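Local coordinates for uncharacterized protein (Thermus thermophilus HB8, PDB 6SCE) that probably cleaves DNA in type III CRISPR defence, switched on by a cyclic oligoadenylate bound at its CARF domains, at residues L19-V24 against R55-K60; R26-V31 against E80-L85; A93-G98 against L409-G414; N245-W250 against V259-P264. All blocks are in the same frame, centred on the assembly; numbering follows the deposited sequence.

Interaction 1 of 4, residues L19-V24 against R55-K60; sequences LGLKVV and RLLSEK
L21 and L57 cross obliquely, each presenting one methyl group to the other: L21 CD2 lies 3.3 Å from L57 CD2, closer than methyls normally approach. The two leucines arrive differently. L21 holds CG anti to the backbone N (chi1 -178°) and points its branch at helix 44-59. L57 has CG anti to its carbonyl carbon (chi1 -63°), and its CD2 reaches L21. The second partner of the same L21 methyl is K60, whose CE comes to 3.8 Å from L21 CD2. The side chains of K60 and L21 run antiparallel past one another, and the lysine chain is bent at chi3 and chi4 (both 58°), so that a methylene rather than the charged end meets the leucine; NZ goes to a salt bridge with E25. L21 also packs on Y6 of strand 5-10 and on V31. The two helices are the successive crossover helices of a Rossmann-like sheet, linking strands 5-10, 33-38 and 64-67, as expected of a CARF domain. Across the two helices the contact is purely apolar, so it probably gains from burying methyls, while the K60 charge is met by E25 beside it.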
loop_
_atom_site.group_PDB
_atom_site.type_symbol
_atom_site.label_atom_id
_atom_site.label_comp_id
_atom_site.label_asym_id
_atom_site.label_seq_id
_atom_site.Cartn_x
_atom_site.Cartn_y
_atom_site.Cartn_z
ATOM N N LEU A 19 9.491 1.689 20.233
ATOM C CA LEU A 19 9.943 0.366 20.545
ATOM C C LEU A 19 11.471 0.264 20.578
ATOM O O LEU A 19 12.041 -0.350 21.507
ATOM C CB LEU A 19 9.341 -0.642 19.559
ATOM C CG LEU A 19 9.729 -2.093 19.740
ATOM C CD1 LEU A 19 9.343 -2.599 21.126
ATOM C CD2 LEU A 19 9.076 -2.943 18.649
ATOM N N GLY A 20 12.158 0.874 19.591
ATOM C CA GLY A 20 13.614 0.831 19.551
ATOM C C GLY A 20 14.234 1.524 20.752
ATOM O O GLY A 20 15.216 1.017 21.315
ATOM N N LEU A 21 13.628 2.622 21.201
ATOM C CA LEU A 21 14.069 3.299 22.420
ATOM C C LEU A 21 13.935 2.372 23.647
ATOM O O LEU A 21 14.869 2.270 24.449
ATOM C CB LEU A 21 13.325 4.609 22.636
ATOM C CG LEU A 21 13.759 5.412 23.860
ATOM C CD1 LEU A 21 15.254 5.735 23.907
ATOM C CD2 LEU A 21 12.939 6.684 23.983
ATOM N N LYS A 22 12.817 1.646 23.747
ATOM C CA LYS A 22 12.618 0.708 24.874
ATOM C C LYS A 22 13.694 -0.366 24.840
ATOM O O LYS A 22 14.192 -0.767 25.886
ATOM C CB LYS A 22 11.206 0.096 24.858
ATOM C CG LYS A 22 10.112 1.128 25.073
ATOM C CD LYS A 22 8.735 0.468 25.092
ATOM C CE LYS A 22 8.449 -0.234 26.418
ATOM N NZ LYS A 22 7.267 -1.140 26.305
ATOM N N VAL A 23 14.069 -0.821 23.646
ATOM C CA VAL A 23 15.119 -1.817 23.502
ATOM C C VAL A 23 16.455 -1.278 24.022
ATOM O O VAL A 23 17.148 -1.946 24.832
ATOM C CB VAL A 23 15.272 -2.254 22.037
ATOM C CG1 VAL A 23 16.516 -3.107 21.810
ATOM C CG2 VAL A 23 14.028 -2.957 21.545
ATOM N N VAL A 24 16.808 -0.071 23.600
ATOM C CA VAL A 24 18.064 0.540 24.037
ATOM C C VAL A 24 18.081 0.728 25.563
ATOM O O VAL A 24 19.061 0.379 26.250
ATOM C CB VAL A 24 18.282 1.895 23.351
ATOM C CG1 VAL A 24 19.570 2.541 23.857
ATOM C CG2 VAL A 24 18.394 1.694 21.846
ATOM N N ARG A 55 5.902 14.128 23.136
ATOM C CA ARG A 55 5.378 14.306 24.494
ATOM C C ARG A 55 5.769 13.163 25.423
ATOM O O ARG A 55 6.167 13.388 26.559
ATOM C CB ARG A 55 3.845 14.489 24.442
ATOM C CG ARG A 55 3.162 14.634 25.783
ATOM C CD ARG A 55 1.645 14.644 25.614
ATOM N NE ARG A 55 0.941 14.578 26.900
ATOM C CZ ARG A 55 -0.383 14.641 27.049
ATOM N NH1 ARG A 55 -0.909 14.580 28.265
ATOM N NH2 ARG A 55 -1.183 14.754 25.991
ATOM N N LEU A 56 5.670 11.930 24.946
ATOM C CA LEU A 56 6.121 10.795 25.693
ATOM C C LEU A 56 7.623 10.866 25.961
ATOM O O LEU A 56 8.065 10.649 27.102
ATOM C CB LEU A 56 5.764 9.506 24.951
ATOM C CG LEU A 56 6.265 8.195 25.508
ATOM C CD1 LEU A 56 5.801 7.981 26.937
ATOM C CD2 LEU A 56 5.782 7.047 24.631
ATOM N N LEU A 57 8.423 11.185 24.943
ATOM C CA LEU A 57 9.850 11.336 25.198
ATOM C C LEU A 57 10.100 12.357 26.299
ATOM O O LEU A 57 10.898 12.112 27.190
ATOM C CB LEU A 57 10.614 11.755 23.949
ATOM C CG LEU A 57 10.549 10.722 22.829
ATOM C CD1 LEU A 57 11.330 11.244 21.647
ATOM C CD2 LEU A 57 11.107 9.391 23.292
ATOM N N SER A 58 9.437 13.493 26.232
ATOM C CA SER A 58 9.622 14.509 27.256
ATOM C C SER A 58 9.256 13.959 28.654
ATOM O O SER A 58 10.012 14.143 29.602
ATOM C CB SER A 58 8.842 15.762 26.895
ATOM O OG SER A 58 8.842 16.659 27.979
ATOM N N GLU A 59 8.149 13.236 28.775
ATOM C CA GLU A 59 7.802 12.601 30.053
ATOM C C GLU A 59 8.797 11.571 30.516
ATOM O O GLU A 59 8.944 11.314 31.728
ATOM C CB GLU A 59 6.433 11.918 29.971
ATOM C CG GLU A 59 5.278 12.860 30.164
ATOM C CD GLU A 59 3.948 12.140 30.202
ATOM O OE1 GLU A 59 3.831 11.027 30.784
ATOM O OE2 GLU A 59 3.011 12.688 29.610
ATOM N N LYS A 60 9.459 10.925 29.555
ATOM C CA LYS A 60 10.463 9.959 29.860
ATOM C C LYS A 60 11.799 10.608 30.270
ATOM O O LYS A 60 12.748 9.895 30.595
ATOM C CB LYS A 60 10.681 9.016 28.670
ATOM C CG LYS A 60 9.537 8.023 28.479
ATOM C CD LYS A 60 9.704 7.167 27.227
ATOM C CE LYS A 60 10.997 6.393 27.220
ATOM N NZ LYS A 60 11.170 5.476 28.382
#

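Interaction 2 of 4, residues R26-V31 against E80-L85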
loop_
_atom_site.group_PDB
_atom_site.type_symbol
_atom_site.label_atom_id
_atom_site.label_comp_id
_atom_site.label_asym_id
_atom_site.label_seq_id
_atom_site.Cartn_x
_atom_site.Cartn_y
_atom_site.Cartn_z
ATOM N N ARG A 26 16.415 -0.857 27.862
ATOM C CA ARG A 26 16.483 -2.126 28.581
ATOM C C ARG A 26 17.910 -2.662 28.598
ATOM O O ARG A 26 18.367 -3.185 29.611
ATOM C CB ARG A 26 15.565 -3.176 27.953
ATOM C CG ARG A 26 15.396 -4.430 28.812
ATOM C CD ARG A 26 14.717 -5.555 28.055
ATOM N NE ARG A 26 14.412 -6.669 28.943
ATOM C CZ ARG A 26 14.316 -7.936 28.563
ATOM N NH1 ARG A 26 14.497 -8.273 27.295
ATOM N NH2 ARG A 26 14.043 -8.867 29.466
ATOM N N GLU A 27 18.606 -2.548 27.467
ATOM C CA GLU A 27 19.952 -3.102 27.361
ATOM C C GLU A 27 21.039 -2.208 27.937
ATOM O O GLU A 27 21.972 -2.714 28.579
ATOM C CB GLU A 27 20.323 -3.438 25.930
ATOM C CG GLU A 27 21.645 -4.206 25.867
ATOM C CD GLU A 27 21.727 -5.225 24.743
ATOM O OE1 GLU A 27 20.696 -5.830 24.418
ATOM O OE2 GLU A 27 22.836 -5.430 24.193
ATOM N N ALA A 28 20.919 -0.903 27.717
ATOM C CA ALA A 28 21.993 0.026 28.014
ATOM C C ALA A 28 21.656 1.042 29.083
ATOM O O ALA A 28 22.502 1.849 29.425
ATOM C CB ALA A 28 22.379 0.759 26.755
ATOM N N GLY A 29 20.416 1.069 29.562
ATOM C CA GLY A 29 20.016 2.085 30.536
ATOM C C GLY A 29 19.605 3.403 29.944
ATOM O O GLY A 29 19.303 3.509 28.747
ATOM N N ARG A 30 19.613 4.433 30.779
ATOM C CA ARG A 30 19.160 5.728 30.397
ATOM C C ARG A 30 19.943 6.280 29.194
ATOM O O ARG A 30 21.171 6.191 29.194
ATOM C CB ARG A 30 19.304 6.652 31.597
ATOM C CG ARG A 30 18.726 8.019 31.366
ATOM C CD ARG A 30 18.841 8.853 32.640
ATOM N NE ARG A 30 19.056 10.245 32.290
ATOM C CZ ARG A 30 20.226 10.753 31.920
ATOM N NH1 ARG A 30 21.318 10.002 31.886
ATOM N NH2 ARG A 30 20.304 12.033 31.593
ATOM N N VAL A 31 19.269 6.874 28.198
ATOM C CA VAL A 31 19.984 7.434 27.045
ATOM C C VAL A 31 20.303 8.900 27.296
ATOM O O VAL A 31 19.506 9.605 27.889
ATOM C CB VAL A 31 19.240 7.267 25.655
ATOM C CG1 VAL A 31 18.675 5.865 25.506
ATOM C CG2 VAL A 31 18.179 8.312 25.452
ATOM N N GLU A 80 29.052 5.761 22.265
ATOM C CA GLU A 80 28.234 4.603 21.929
ATOM C C GLU A 80 26.883 5.065 21.371
ATOM O O GLU A 80 26.175 5.832 22.006
ATOM C CB GLU A 80 28.003 3.695 23.144
ATOM C CG GLU A 80 29.243 2.984 23.693
ATOM C CD GLU A 80 30.018 2.135 22.674
ATOM O OE1 GLU A 80 29.413 1.503 21.774
ATOM O OE2 GLU A 80 31.262 2.084 22.787
ATOM N N VAL A 81 26.583 4.674 20.144
ATOM C CA VAL A 81 25.297 5.024 19.543
ATOM C C VAL A 81 24.555 3.737 19.223
ATOM O O VAL A 81 25.164 2.712 18.890
ATOM C CB VAL A 81 25.408 5.955 18.309
ATOM C CG1 VAL A 81 25.981 7.321 18.677
ATOM C CG2 VAL A 81 26.199 5.328 17.182
ATOM N N TRP A 82 23.232 3.810 19.339
ATOM C CA TRP A 82 22.342 2.736 18.942
ATOM C C TRP A 82 21.527 3.279 17.792
ATOM O O TRP A 82 20.874 4.303 17.938
ATOM C CB TRP A 82 21.418 2.322 20.081
ATOM C CG TRP A 82 22.165 1.662 21.190
ATOM C CD1 TRP A 82 23.075 2.240 22.019
ATOM C CD2 TRP A 82 22.030 0.318 21.611
ATOM N NE1 TRP A 82 23.528 1.315 22.928
ATOM C CE2 TRP A 82 22.914 0.125 22.679
ATOM C CE3 TRP A 82 21.244 -0.756 21.184
ATOM C CZ2 TRP A 82 23.027 -1.089 23.334
ATOM C CZ3 TRP A 82 21.370 -1.955 21.827
ATOM C CH2 TRP A 82 22.245 -2.109 22.901
ATOM N N VAL A 83 21.592 2.605 16.656
ATOM C CA VAL A 83 20.988 3.142 15.446
ATOM C C VAL A 83 19.841 2.253 14.978
ATOM O O VAL A 83 20.075 1.118 14.599
ATOM C CB VAL A 83 22.031 3.254 14.318
ATOM C CG1 VAL A 83 21.472 3.979 13.125
ATOM C CG2 VAL A 83 23.264 3.977 14.819
ATOM N N ASN A 84 18.612 2.802 14.988
ATOM C CA ASN A 84 17.418 2.062 14.572
ATOM C C ASN A 84 17.104 2.413 13.130
ATOM O O ASN A 84 16.819 3.551 12.849
ATOM C CB ASN A 84 16.254 2.406 15.517
ATOM C CG ASN A 84 14.962 1.636 15.218
ATOM O OD1 ASN A 84 14.877 0.869 14.266
ATOM N ND2 ASN A 84 13.919 1.896 16.034
ATOM N N LEU A 85 17.139 1.421 12.227
ATOM C CA LEU A 85 16.909 1.644 10.783
ATOM C C LEU A 85 15.527 1.270 10.263
ATOM O O LEU A 85 15.282 1.304 9.050
ATOM C CB LEU A 85 17.934 0.868 9.970
ATOM C CG LEU A 85 19.398 1.145 10.314
ATOM C CD1 LEU A 85 20.305 0.358 9.390
ATOM C CD2 LEU A 85 19.690 2.612 10.302
#
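W82 overlaps E27 with CH2 and A28 along its CZ2-NE1 side. The E27 chain crosses the tryptophan at about a right angle, with CG 3.7 Å from W82 CH2. Its CG is anti to the backbone N (chi1 -171°) and the chain bends at chi2, which brings the glutamate across that corner of the indole. The carboxylate stands 85° from the ring plane, and OE2 reaches the indole edge in plane, 3.6 Å from W82 CH2. The partner of the other oxygen, OE1, is R131, in a salt bridge that would restrain the carboxylate. A28 comes at the indole obliquely, its CB 3.9 Å from W82 CZ2 and 4.0 Å from W82 NE1. Replacing W82 by alanine is likely to leave the methyl of A28 and the aliphatic part of E27 without their aromatic partner. In the Rossmann-like sheet of this probably CARF-type domain, helix 15-28 follows strand 5-10 and covers it together with its neighbour, strand 81-84; W82 rises from that second strand under the last turn of the helix. G29 leaves the helix with positive phi (84°) and turns the chain back toward strand 33-38. P4 touches both A28 and W82, and backbone bonds tie W82 to V5 and L7.

Interaction 3 of 4, residues A93-G98 against L409-G414; sequences AVRFLG and LLLDGG
V94 and L411 join two Rossmann-like domains of one chain, consistent with CARF domains: V94 lies on helix 90-100 of the N-terminal one, L411 at the tip of a beta hairpin, strands 407-410 and 415-417, at the edge of the second. The direct contacts are apolar. V94 and L411 cross at about a right angle, CG1 of V94 lying 3.6 Å from L411 CD1. V94 CG1 stands anti to the backbone N (chi1 168°), the branch that faces the hairpin. The methylene part of R95 adds a looser touch, with CG 4.1 Å from L411 CD1, the same methyl that V94 uses. Y91, one turn earlier on the helix, also packs on L411. L388 and Y391 of helix 384-393 also touch V94, so helix 90-100 meets the second domain through a helix as well as the hairpin.

Polar interactions lie around this apolar centre. The R95 chain bends at chi3 (61°), and NH1 is hydrogen-bonded to Y91 OH, within its own helix. The hairpin holds itself: a type I turn runs from L410 to G413, with G413 N bonded to L410 O. A second backbone bond, L410 N to G414 O at 2.9 Å, continues the hairpin pairing below the turn.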
loop_
_atom_site.group_PDB
_atom_site.type_symbol
_atom_site.label_atom_id
_atom_site.label_comp_id
_atom_site.label_asym_id
_atom_site.label_seq_id
_atom_site.Cartn_x
_atom_site.Cartn_y
_atom_site.Cartn_z
ATOM N N ALA A 93 17.498 3.363 5.215
ATOM C CA ALA A 93 18.053 2.259 5.986
ATOM C C ALA A 93 19.305 1.730 5.297
ATOM O O ALA A 93 20.341 1.479 5.938
ATOM C CB ALA A 93 17.036 1.154 6.160
ATOM N N VAL A 94 19.221 1.569 3.988
ATOM C CA VAL A 94 20.366 1.054 3.263
ATOM C C VAL A 94 21.575 1.999 3.375
ATOM O O VAL A 94 22.700 1.536 3.634
ATOM C CB VAL A 94 20.033 0.808 1.797
ATOM C CG1 VAL A 94 21.294 0.550 0.993
ATOM C CG2 VAL A 94 19.074 -0.366 1.664
ATOM N N ARG A 95 21.338 3.283 3.185
ATOM C CA ARG A 95 22.420 4.285 3.260
ATOM C C ARG A 95 23.012 4.419 4.667
ATOM O O ARG A 95 24.239 4.448 4.833
ATOM C CB ARG A 95 21.942 5.613 2.759
ATOM C CG ARG A 95 21.651 5.519 1.251
ATOM C CD ARG A 95 21.575 6.826 0.567
ATOM N NE ARG A 95 22.843 7.546 0.687
ATOM C CZ ARG A 95 22.975 8.835 0.446
ATOM N NH1 ARG A 95 21.942 9.544 0.021
ATOM N NH2 ARG A 95 24.155 9.420 0.637
ATOM N N PHE A 96 22.146 4.439 5.680
ATOM C CA PHE A 96 22.615 4.454 7.061
ATOM C C PHE A 96 23.366 3.190 7.413
ATOM O O PHE A 96 24.362 3.253 8.124
ATOM C CB PHE A 96 21.455 4.644 8.043
ATOM C CG PHE A 96 21.139 6.068 8.325
ATOM C CD1 PHE A 96 20.916 6.963 7.285
ATOM C CD2 PHE A 96 21.044 6.532 9.631
ATOM C CE1 PHE A 96 20.615 8.280 7.535
ATOM C CE2 PHE A 96 20.756 7.861 9.878
ATOM C CZ PHE A 96 20.513 8.731 8.831
ATOM N N LEU A 97 22.927 2.034 6.919
ATOM C CA LEU A 97 23.632 0.807 7.256
ATOM C C LEU A 97 25.065 0.876 6.712
ATOM O O LEU A 97 26.005 0.470 7.408
ATOM C CB LEU A 97 22.961 -0.414 6.702
ATOM C CG LEU A 97 23.657 -1.756 6.923
ATOM C CD1 LEU A 97 23.813 -2.073 8.402
ATOM C CD2 LEU A 97 22.881 -2.837 6.210
ATOM N N GLY A 98 25.227 1.390 5.490
ATOM C CA GLY A 98 26.595 1.536 4.917
ATOM C C GLY A 98 27.505 2.366 5.824
ATOM O O GLY A 98 28.650 2.017 6.045
ATOM N N LEU A 409 15.809 6.275 -7.587
ATOM C CA LEU A 409 17.056 6.644 -6.967
ATOM C C LEU A 409 18.048 5.514 -7.098
ATOM O O LEU A 409 17.739 4.352 -6.818
ATOM C CB LEU A 409 16.842 6.945 -5.505
ATOM C CG LEU A 409 15.680 7.872 -5.223
ATOM C CD1 LEU A 409 15.582 8.051 -3.723
ATOM C CD2 LEU A 409 15.869 9.202 -5.958
ATOM N N LEU A 410 19.251 5.829 -7.561
ATOM C CA LEU A 410 20.309 4.848 -7.675
ATOM C C LEU A 410 21.078 4.887 -6.372
ATOM O O LEU A 410 21.453 5.964 -5.898
ATOM C CB LEU A 410 21.259 5.195 -8.847
ATOM C CG LEU A 410 20.549 5.483 -10.164
ATOM C CD1 LEU A 410 21.604 5.805 -11.229
ATOM C CD2 LEU A 410 19.705 4.287 -10.586
ATOM N N LEU A 411 21.301 3.725 -5.768
ATOM C CA LEU A 411 21.897 3.696 -4.443
ATOM C C LEU A 411 23.324 4.303 -4.372
ATOM O O LEU A 411 23.653 4.912 -3.376
ATOM C CB LEU A 411 21.871 2.283 -3.868
ATOM C CG LEU A 411 20.604 2.037 -3.006
ATOM C CD1 LEU A 411 20.633 2.848 -1.723
ATOM C CD2 LEU A 411 19.322 2.330 -3.789
ATOM N N ASP A 412 24.128 4.167 -5.418
ATOM C CA ASP A 412 25.457 4.789 -5.441
ATOM C C ASP A 412 25.486 6.236 -5.981
ATOM O O ASP A 412 26.559 6.807 -6.127
ATOM C CB ASP A 412 26.446 3.913 -6.194
ATOM C CG ASP A 412 26.697 2.586 -5.507
ATOM O OD1 ASP A 412 26.667 2.521 -4.278
ATOM O OD2 ASP A 412 26.934 1.605 -6.203
ATOM N N GLY A 413 24.319 6.822 -6.223
ATOM C CA GLY A 413 24.166 8.214 -6.604
ATOM C C GLY A 413 23.602 8.377 -8.007
ATOM O O GLY A 413 23.904 7.591 -8.889
ATOM N N GLY A 414 22.810 9.411 -8.186
ATOM C CA GLY A 414 22.115 9.683 -9.421
ATOM C C GLY A 414 20.695 9.113 -9.387
ATOM O O GLY A 414 20.312 8.423 -8.419
#

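Interaction 4 of 4, residues N245-W250 against V259-P264; sequences NVFARW and VFLVDP
The phenyl of F247 meets one methyl of L261, CD2, obliquely, while the indole of W250 turns its ring elsewhere. One face of the W250 ring carries its own helix: V246 CG1 sits 3.2 Å above the plane and F247 CA on the same side, both offset to the rim. W250 NE1 donates a hydrogen bond to D203 OD1. At the F247 ring, L261 CD2 lies 4.4 Å from F247 CE1, a loose contact; Y230 meets the same phenyl edge-to-face. On the strand, the F260 ring has V262 CG1 over one face, 3.5 Å above its plane and offset toward the rim.

The closer contacts of L261 are with the start of the tryptophan, not its ring. L261 CD2 lies 4.1 Å from W250 CB and 4.0 Å from W250 O, so the leucine methyl rests against the CB and carbonyl of W250. L261 holds CG anti to the backbone N (chi1 -163°), which brings CD2 to F247 CE1 and to that part of W250. Helix 240-257 and strand 260-262 follow one another in a beta-alpha-beta crossover: the strand is parallel to 225-229, its neighbour, and ends the six-stranded mixed sheet within this chain. L261 also packs on V228 of that neighbour, and F247 and W250 both touch L235 of helix 232-236.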
loop_
_atom_site.group_PDB
_atom_site.type_symbol
_atom_site.label_atom_id
_atom_site.label_comp_id
_atom_site.label_asym_id
_atom_site.label_seq_id
_atom_site.Cartn_x
_atom_site.Cartn_y
_atom_site.Cartn_z
ATOM N N ASN A 245 -22.558 -18.490 -2.395
ATOM C CA ASN A 245 -22.424 -17.224 -3.117
ATOM C C ASN A 245 -22.096 -16.070 -2.147
ATOM O O ASN A 245 -21.231 -15.238 -2.435
ATOM C CB ASN A 245 -23.698 -16.876 -3.864
ATOM C CG ASN A 245 -23.981 -17.826 -5.020
ATOM O OD1 ASN A 245 -23.148 -18.644 -5.369
ATOM N ND2 ASN A 245 -25.148 -17.694 -5.620
ATOM N N VAL A 246 -22.816 -16.030 -1.030
ATOM C CA VAL A 246 -22.655 -14.969 -0.025
ATOM C C VAL A 246 -21.255 -14.993 0.536
ATOM O O VAL A 246 -20.580 -13.950 0.595
ATOM C CB VAL A 246 -23.664 -15.099 1.111
ATOM C CG1 VAL A 246 -23.308 -14.142 2.256
ATOM C CG2 VAL A 246 -25.069 -14.805 0.605
ATOM N N PHE A 247 -20.805 -16.186 0.918
ATOM C CA PHE A 247 -19.491 -16.361 1.482
ATOM C C PHE A 247 -18.359 -15.996 0.528
ATOM O O PHE A 247 -17.346 -15.377 0.941
ATOM C CB PHE A 247 -19.292 -17.793 1.943
ATOM C CG PHE A 247 -18.053 -17.977 2.737
ATOM C CD1 PHE A 247 -17.847 -17.224 3.887
ATOM C CD2 PHE A 247 -17.068 -18.868 2.331
ATOM C CE1 PHE A 247 -16.686 -17.370 4.627
ATOM C CE2 PHE A 247 -15.894 -19.017 3.071
ATOM C CZ PHE A 247 -15.706 -18.268 4.215
ATOM N N ALA A 248 -18.515 -16.393 -0.729
ATOM C CA ALA A 248 -17.545 -16.050 -1.769
ATOM C C ALA A 248 -17.445 -14.530 -1.952
ATOM O O ALA A 248 -16.355 -14.003 -2.160
ATOM C CB ALA A 248 -17.925 -16.717 -3.098
ATOM N N ARG A 249 -18.575 -13.852 -1.888
ATOM C CA ARG A 249 -18.615 -12.385 -1.967
ATOM C C ARG A 249 -17.835 -11.741 -0.819
ATOM O O ARG A 249 -17.017 -10.857 -1.054
ATOM C CB ARG A 249 -20.039 -11.863 -1.976
ATOM C CG ARG A 249 -20.765 -12.056 -3.302
ATOM C CD ARG A 249 -22.028 -11.231 -3.366
ATOM N NE ARG A 249 -23.121 -11.726 -2.516
ATOM C CZ ARG A 249 -24.066 -12.591 -2.904
ATOM N NH1 ARG A 249 -24.050 -13.127 -4.123
ATOM N NH2 ARG A 249 -25.026 -12.942 -2.061
ATOM N N TRP A 250 -18.087 -12.187 0.405
ATOM C CA TRP A 250 -17.328 -11.712 1.597
ATOM C C TRP A 250 -15.830 -11.946 1.490
ATOM O O TRP A 250 -15.000 -11.064 1.814
ATOM C CB TRP A 250 -17.814 -12.392 2.872
ATOM C CG TRP A 250 -19.245 -12.138 3.212
ATOM C CD1 TRP A 250 -20.088 -11.239 2.646
ATOM C CD2 TRP A 250 -19.980 -12.792 4.237
ATOM N NE1 TRP A 250 -21.324 -11.309 3.241
ATOM C CE2 TRP A 250 -21.272 -12.248 4.236
ATOM C CE3 TRP A 250 -19.661 -13.793 5.163
ATOM C CZ2 TRP A 250 -22.267 -12.688 5.111
ATOM C CZ3 TRP A 250 -20.652 -14.223 6.039
ATOM C CH2 TRP A 250 -21.920 -13.656 6.019
ATOM N N VAL A 259 -8.799 -7.011 4.468
ATOM C CA VAL A 259 -9.344 -7.517 5.725
ATOM C C VAL A 259 -8.951 -8.960 5.940
ATOM O O VAL A 259 -8.938 -9.766 4.992
ATOM C CB VAL A 259 -10.879 -7.381 5.688
ATOM C CG1 VAL A 259 -11.549 -8.240 6.747
ATOM C CG2 VAL A 259 -11.225 -5.915 5.837
ATOM N N PHE A 260 -8.648 -9.304 7.181
ATOM C CA PHE A 260 -8.369 -10.674 7.564
ATOM C C PHE A 260 -9.701 -11.264 8.045
ATOM O O PHE A 260 -10.101 -11.088 9.192
ATOM C CB PHE A 260 -7.301 -10.697 8.645
ATOM C CG PHE A 260 -6.872 -12.063 9.100
ATOM C CD1 PHE A 260 -6.683 -13.101 8.204
ATOM C CD2 PHE A 260 -6.628 -12.288 10.432
ATOM C CE1 PHE A 260 -6.252 -14.334 8.644
ATOM C CE2 PHE A 260 -6.191 -13.509 10.882
ATOM C CZ PHE A 260 -6.004 -14.537 9.981
ATOM N N LEU A 261 -10.388 -11.924 7.123
ATOM C CA LEU A 261 -11.689 -12.558 7.388
ATOM C C LEU A 261 -11.506 -13.903 8.063
ATOM O O LEU A 261 -10.839 -14.771 7.523
ATOM C CB LEU A 261 -12.424 -12.740 6.080
ATOM C CG LEU A 261 -13.929 -13.007 6.208
ATOM C CD1 LEU A 261 -14.648 -11.728 6.578
ATOM C CD2 LEU A 261 -14.475 -13.560 4.906
ATOM N N VAL A 262 -12.082 -14.074 9.239
ATOM C CA VAL A 262 -11.833 -15.246 10.053
ATOM C C VAL A 262 -13.101 -15.955 10.489
ATOM O O VAL A 262 -14.182 -15.354 10.645
ATOM C CB VAL A 262 -10.961 -14.959 11.308
ATOM C CG1 VAL A 262 -9.571 -14.473 10.915
ATOM C CG2 VAL A 262 -11.630 -13.970 12.245
ATOM N N ASP A 263 -12.932 -17.247 10.719
ATOM C CA ASP A 263 -14.015 -18.109 11.200
ATOM C C ASP A 263 -14.209 -17.799 12.679
ATOM O O ASP A 263 -13.292 -17.990 13.468
ATOM C CB ASP A 263 -13.620 -19.574 10.920
ATOM C CG ASP A 263 -14.653 -20.598 11.399
ATOM O OD1 ASP A 263 -15.624 -20.242 12.109
ATOM O OD2 ASP A 263 -14.440 -21.779 11.046
ATOM N N PRO A 264 -15.401 -17.302 13.064
ATOM C CA PRO A 264 -15.645 -16.976 14.458
ATOM C C PRO A 264 -15.588 -18.207 15.357
ATOM O O PRO A 264 -15.424 -18.073 16.547
ATOM C CB PRO A 264 -17.052 -16.363 14.436
ATOM C CG PRO A 264 -17.704 -16.969 13.242
ATOM C CD PRO A 264 -16.597 -17.060 12.227
#

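From the N terminus, helix 15-28 takes part in interactions 1 and 2. Interaction 1 closes the loop to helix 44-59, and interaction 2 the longer one to strand 81-84; their segments alternate, so the loops cross. They touch through V24 and W82, with centres about 11 Å apart: interaction 1 joins two helices, and interaction 2 joins the first of them to the sheet. Strand 81-84 leads into helix 90-100, where L85 packs on A93 and F96, joining interaction 2 to interaction 3. Interaction 3 reaches 311 residues ahead to the second Rossmann-like domain. Interaction 4, nested in that loop, ties helix 240-257 to edge strand 260-262, about 42 Å from interaction 3 between centres.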